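PDB 3QQM: Mlr3007 protein from Mesorhizobium loti, which probably catalyses the pyridoxal-phosphate-dependent transfer of an amino group between leucine, isoleucine or valine and 2-oxoglutarate. Local coordinates for residues 31-39 against 176-186. Numbering follows the deposited sequence.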
loop_
_atom_site.group_PDB
_atom_site.type_symbol
_atom_site.label_atom_id
_atom_site.label_comp_id
_atom_site.label_asym_id
_atom_site.label_seq_id
_atom_site.Cartn_x
_atom_site.Cartn_y
_atom_site.Cartn_z
ATOM N N LEU A 31 6.235 3.580 12.262
ATOM C CA LEU A 31 5.051 2.842 12.629
ATOM C C LEU A 31 5.100 1.495 11.864
ATOM O O LEU A 31 5.449 1.460 10.687
ATOM C CB LEU A 31 3.810 3.659 12.275
ATOM C CG LEU A 31 2.473 3.371 12.942
ATOM C CD1 LEU A 31 2.588 3.420 14.477
ATOM C CD2 LEU A 31 1.392 4.383 12.452
ATOM N N ARG A 32 4.852 0.393 12.581
ATOM C CA ARG A 32 4.846 -0.944 11.982
ATOM C C ARG A 32 6.191 -1.280 11.315
ATOM O O ARG A 32 6.245 -2.006 10.332
ATOM C CB ARG A 32 3.675 -1.079 10.979
ATOM C CG ARG A 32 2.320 -1.165 11.640
ATOM C CD ARG A 32 1.181 -1.156 10.610
ATOM N NE ARG A 32 0.934 0.192 10.123
ATOM C CZ ARG A 32 0.151 1.062 10.753
ATOM N NH1 ARG A 32 -0.499 0.706 11.869
ATOM N NH2 ARG A 32 -0.006 2.282 10.258
ATOM N N PHE A 33 7.266 -0.762 11.912
ATOM C CA PHE A 33 8.616 -0.924 11.397
ATOM C C PHE A 33 8.983 -2.358 11.124
ATOM O O PHE A 33 9.426 -2.667 10.043
ATOM C CB PHE A 33 9.627 -0.265 12.357
ATOM C CG PHE A 33 11.040 -0.105 11.793
ATOM C CD1 PHE A 33 11.272 0.035 10.421
ATOM C CD2 PHE A 33 12.096 0.170 12.661
ATOM C CE1 PHE A 33 12.564 0.264 9.940
ATOM C CE2 PHE A 33 13.382 0.424 12.177
ATOM C CZ PHE A 33 13.612 0.466 10.825
ATOM N N ASP A 34 8.762 -3.242 12.076
ATOM C CA ASP A 34 9.135 -4.631 11.866
ATOM C C ASP A 34 8.337 -5.269 10.715
ATOM O O ASP A 34 8.894 -6.023 9.935
ATOM C CB ASP A 34 9.080 -5.449 13.159
ATOM C CG ASP A 34 7.747 -5.398 13.834
ATOM O OD1 ASP A 34 6.816 -4.751 13.293
ATOM O OD2 ASP A 34 7.636 -6.003 14.920
ATOM N N ARG A 35 7.066 -4.954 10.593
ATOM C CA ARG A 35 6.312 -5.495 9.492
ATOM C C ARG A 35 6.926 -5.024 8.162
ATOM O O ARG A 35 7.074 -5.826 7.271
ATOM C CB ARG A 35 4.839 -5.141 9.574
ATOM C CG ARG A 35 4.108 -5.806 10.762
ATOM C CD ARG A 35 2.604 -5.622 10.658
ATOM N NE ARG A 35 1.899 -6.300 11.732
ATOM C CZ ARG A 35 1.526 -7.587 11.709
ATOM N NH1 ARG A 35 1.826 -8.364 10.678
ATOM N NH2 ARG A 35 0.885 -8.113 12.754
ATOM N N HIS A 36 7.320 -3.742 8.069
ATOM C CA HIS A 36 7.918 -3.199 6.834
ATOM C C HIS A 36 9.216 -3.893 6.458
ATOM O O HIS A 36 9.417 -4.228 5.302
ATOM C CB HIS A 36 8.153 -1.679 6.911
ATOM C CG HIS A 36 6.891 -0.874 6.854
ATOM N ND1 HIS A 36 6.191 -0.670 5.682
ATOM C CD2 HIS A 36 6.200 -0.225 7.821
ATOM C CE1 HIS A 36 5.113 0.046 5.938
ATOM N NE2 HIS A 36 5.096 0.329 7.227
ATOM N N LEU A 37 10.105 -4.072 7.428
ATOM C CA LEU A 37 11.381 -4.729 7.183
ATOM C C LEU A 37 11.165 -6.226 6.874
ATOM O O LEU A 37 11.832 -6.784 6.028
ATOM C CB LEU A 37 12.321 -4.531 8.376
ATOM C CG LEU A 37 12.712 -3.075 8.630
ATOM C CD1 LEU A 37 13.569 -2.932 9.859
ATOM C CD2 LEU A 37 13.455 -2.526 7.450
ATOM N N ALA A 38 10.216 -6.853 7.543
ATOM C CA ALA A 38 9.921 -8.261 7.275
ATOM C C ALA A 38 9.568 -8.408 5.803
ATOM O O ALA A 38 10.115 -9.265 5.126
ATOM C CB ALA A 38 8.782 -8.789 8.150
ATOM N N ARG A 39 8.660 -7.560 5.319
ATOM C CA ARG A 39 8.259 -7.601 3.928
ATOM C C ARG A 39 9.428 -7.318 2.983
ATOM O O ARG A 39 9.634 -8.056 2.050
ATOM C CB ARG A 39 7.162 -6.591 3.644
ATOM C CG ARG A 39 6.698 -6.643 2.181
ATOM C CD ARG A 39 5.453 -5.893 1.995
ATOM N NE ARG A 39 5.623 -4.460 2.192
ATOM C CZ ARG A 39 4.608 -3.602 2.241
ATOM N NH1 ARG A 39 3.357 -4.046 2.209
ATOM N NH2 ARG A 39 4.830 -2.303 2.416
ATOM N N LEU A 176 -1.338 -6.461 -3.229
ATOM C CA LEU A 176 -0.217 -6.354 -2.337
ATOM C C LEU A 176 -0.633 -6.694 -0.899
ATOM O O LEU A 176 -1.618 -6.165 -0.399
ATOM C CB LEU A 176 0.315 -4.945 -2.352
ATOM C CG LEU A 176 1.555 -4.727 -1.509
ATOM C CD1 LEU A 176 2.724 -5.340 -2.210
ATOM C CD2 LEU A 176 1.809 -3.226 -1.241
ATOM N N PRO A 177 0.097 -7.613 -0.242
ATOM C CA PRO A 177 -0.243 -7.851 1.133
ATOM C C PRO A 177 0.283 -6.670 1.911
ATOM O O PRO A 177 1.445 -6.658 2.307
ATOM C CB PRO A 177 0.521 -9.142 1.483
ATOM C CG PRO A 177 1.664 -9.171 0.554
ATOM C CD PRO A 177 1.114 -8.560 -0.730
ATOM N N GLY A 178 -0.552 -5.652 2.065
ATOM C CA GLY A 178 -0.172 -4.459 2.786
ATOM C C GLY A 178 0.142 -4.705 4.245
ATOM O O GLY A 178 -0.348 -5.654 4.863
ATOM N N VAL A 179 0.986 -3.830 4.774
ATOM C CA VAL A 179 1.426 -3.856 6.148
ATOM C C VAL A 179 0.297 -3.440 7.123
ATOM O O VAL A 179 0.154 -4.031 8.168
ATOM C CB VAL A 179 2.687 -2.988 6.294
ATOM C CG1 VAL A 179 2.923 -2.537 7.754
ATOM C CG2 VAL A 179 3.903 -3.746 5.693
ATOM N N LEU A 180 -0.471 -2.413 6.805
ATOM C CA LEU A 180 -1.597 -2.078 7.666
ATOM C C LEU A 180 -2.531 -3.290 7.593
ATOM O O LEU A 180 -2.966 -3.809 8.605
ATOM C CB LEU A 180 -2.318 -0.821 7.194
ATOM C CG LEU A 180 -3.626 -0.513 7.937
ATOM C CD1 LEU A 180 -3.363 -0.169 9.425
ATOM C CD2 LEU A 180 -4.441 0.600 7.288
ATOM N N ARG A 181 -2.775 -3.762 6.377
ATOM C CA ARG A 181 -3.648 -4.911 6.127
ATOM C C ARG A 181 -3.240 -6.068 6.989
ATOM O O ARG A 181 -4.068 -6.665 7.653
ATOM C CB ARG A 181 -3.566 -5.334 4.666
ATOM C CG ARG A 181 -4.380 -6.565 4.292
ATOM C CD ARG A 181 -4.099 -6.925 2.833
ATOM N NE ARG A 181 -4.849 -8.091 2.364
ATOM C CZ ARG A 181 -4.467 -9.345 2.515
ATOM N NH1 ARG A 181 -3.327 -9.638 3.143
ATOM N NH2 ARG A 181 -5.239 -10.321 2.038
ATOM N N ALA A 182 -1.953 -6.383 6.986
ATOM C CA ALA A 182 -1.448 -7.474 7.787
ATOM C C ALA A 182 -1.708 -7.239 9.278
ATOM O O ALA A 182 -2.058 -8.160 10.009
ATOM C CB ALA A 182 0.044 -7.642 7.545
ATOM N N GLU A 183 -1.499 -6.021 9.755
ATOM C CA GLU A 183 -1.703 -5.779 11.173
ATOM C C GLU A 183 -3.174 -5.977 11.559
ATOM O O GLU A 183 -3.464 -6.529 12.614
ATOM C CB GLU A 183 -1.245 -4.381 11.574
ATOM C CG GLU A 183 -1.167 -4.142 13.116
ATOM C CD GLU A 183 -0.649 -2.747 13.463
ATOM O OE1 GLU A 183 -1.324 -1.750 13.128
ATOM O OE2 GLU A 183 0.422 -2.646 14.122
ATOM N N LEU A 184 -4.083 -5.506 10.712
ATOM C CA LEU A 184 -5.497 -5.623 10.989
ATOM C C LEU A 184 -5.942 -7.081 10.941
ATOM O O LEU A 184 -6.840 -7.477 11.684
ATOM C CB LEU A 184 -6.321 -4.783 10.010
ATOM C CG LEU A 184 -6.140 -3.265 10.012
ATOM C CD1 LEU A 184 -6.934 -2.683 8.856
ATOM C CD2 LEU A 184 -6.559 -2.624 11.343
ATOM N N LEU A 185 -5.316 -7.882 10.077
ATOM C CA LEU A 185 -5.664 -9.290 9.972
ATOM C C LEU A 185 -5.201 -10.018 11.205
ATOM O O LEU A 185 -5.949 -10.823 11.768
ATOM C CB LEU A 185 -5.065 -9.934 8.706
ATOM C CG LEU A 185 -5.791 -9.631 7.383
ATOM C CD1 LEU A 185 -4.959 -10.013 6.171
ATOM C CD2 LEU A 185 -7.156 -10.349 7.366
ATOM N N ASP A 186 -3.965 -9.744 11.627
ATOM C CA ASP A 186 -3.413 -10.399 12.823
ATOM C C ASP A 186 -4.141 -9.986 14.125
ATOM O O ASP A 186 -4.156 -10.735 15.086
ATOM C CB ASP A 186 -1.898 -10.134 12.953
ATOM C CG ASP A 186 -1.072 -10.834 11.863
ATOM O OD1 ASP A 186 -1.600 -11.755 11.184
ATOM O OD2 ASP A 186 0.120 -10.472 11.710
HETATM O O HOH W 1 2.005 -4.778 14.369
#
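Arg32 at the N-cap of helix 33-47, with Arg35 and Arg39 on the helix itself, straddles Val179 and the acidic residues of another helix, a helix-helix contact between the two lobes of the class-IV aminotransferase fold, beside the cofactor phosphate. It illustrates how arginines along one helix edge can bridge two domains, one of them also reaching a phosphate. Helix 33-47 belongs with the antiparallel sheet containing strand 17-25, helix 179-186 with the larger mixed sheet, and their facing segments cross at 117° with axes 10.0 Å apart. Val179 is the wedge. Its CG1, anti to the backbone N (chi1 159°), lies over one face of the His36 ring and meets Arg32 CB, whereas its CG2 sits over the centre of the Arg39 guanidinium, 3.5 Å from Arg39 CZ. At the edge of that guanidinium, Arg39 NH1 donates to Pro177 O (3.2 Å); NH1 also bonds phosphate oxygen OP1 of the modified residue LLP at position 118, as does Val179 N at the start of its helix, while Glu20 takes a salt bridge from Arg39 NH2. Arg32, bent at chi3 (-78°), gives NH1 to Glu183 OE1 at 2.9 Å from above the carboxylate plane; Leu180 CD1 covers one guanidinium face, and NH2 reaches Ser211 O. Arg35 instead runs extended as a knob among Val179, Ala182, Glu183 and Asp186, its guanidinium laid over Glu183 CA. A methionine at Arg35 would probably leave Asp186 without its charged mate and Glu183 without the water link. That water accepts from Arg35 NE at 3.0 Å and donates to Glu183 OE2 at 2.7 Å. At the far end, Arg35 NH1 and NH2 both converge on Asp186 OD2, the NH2 bond measuring 2.7 Å and using the anti lone pair.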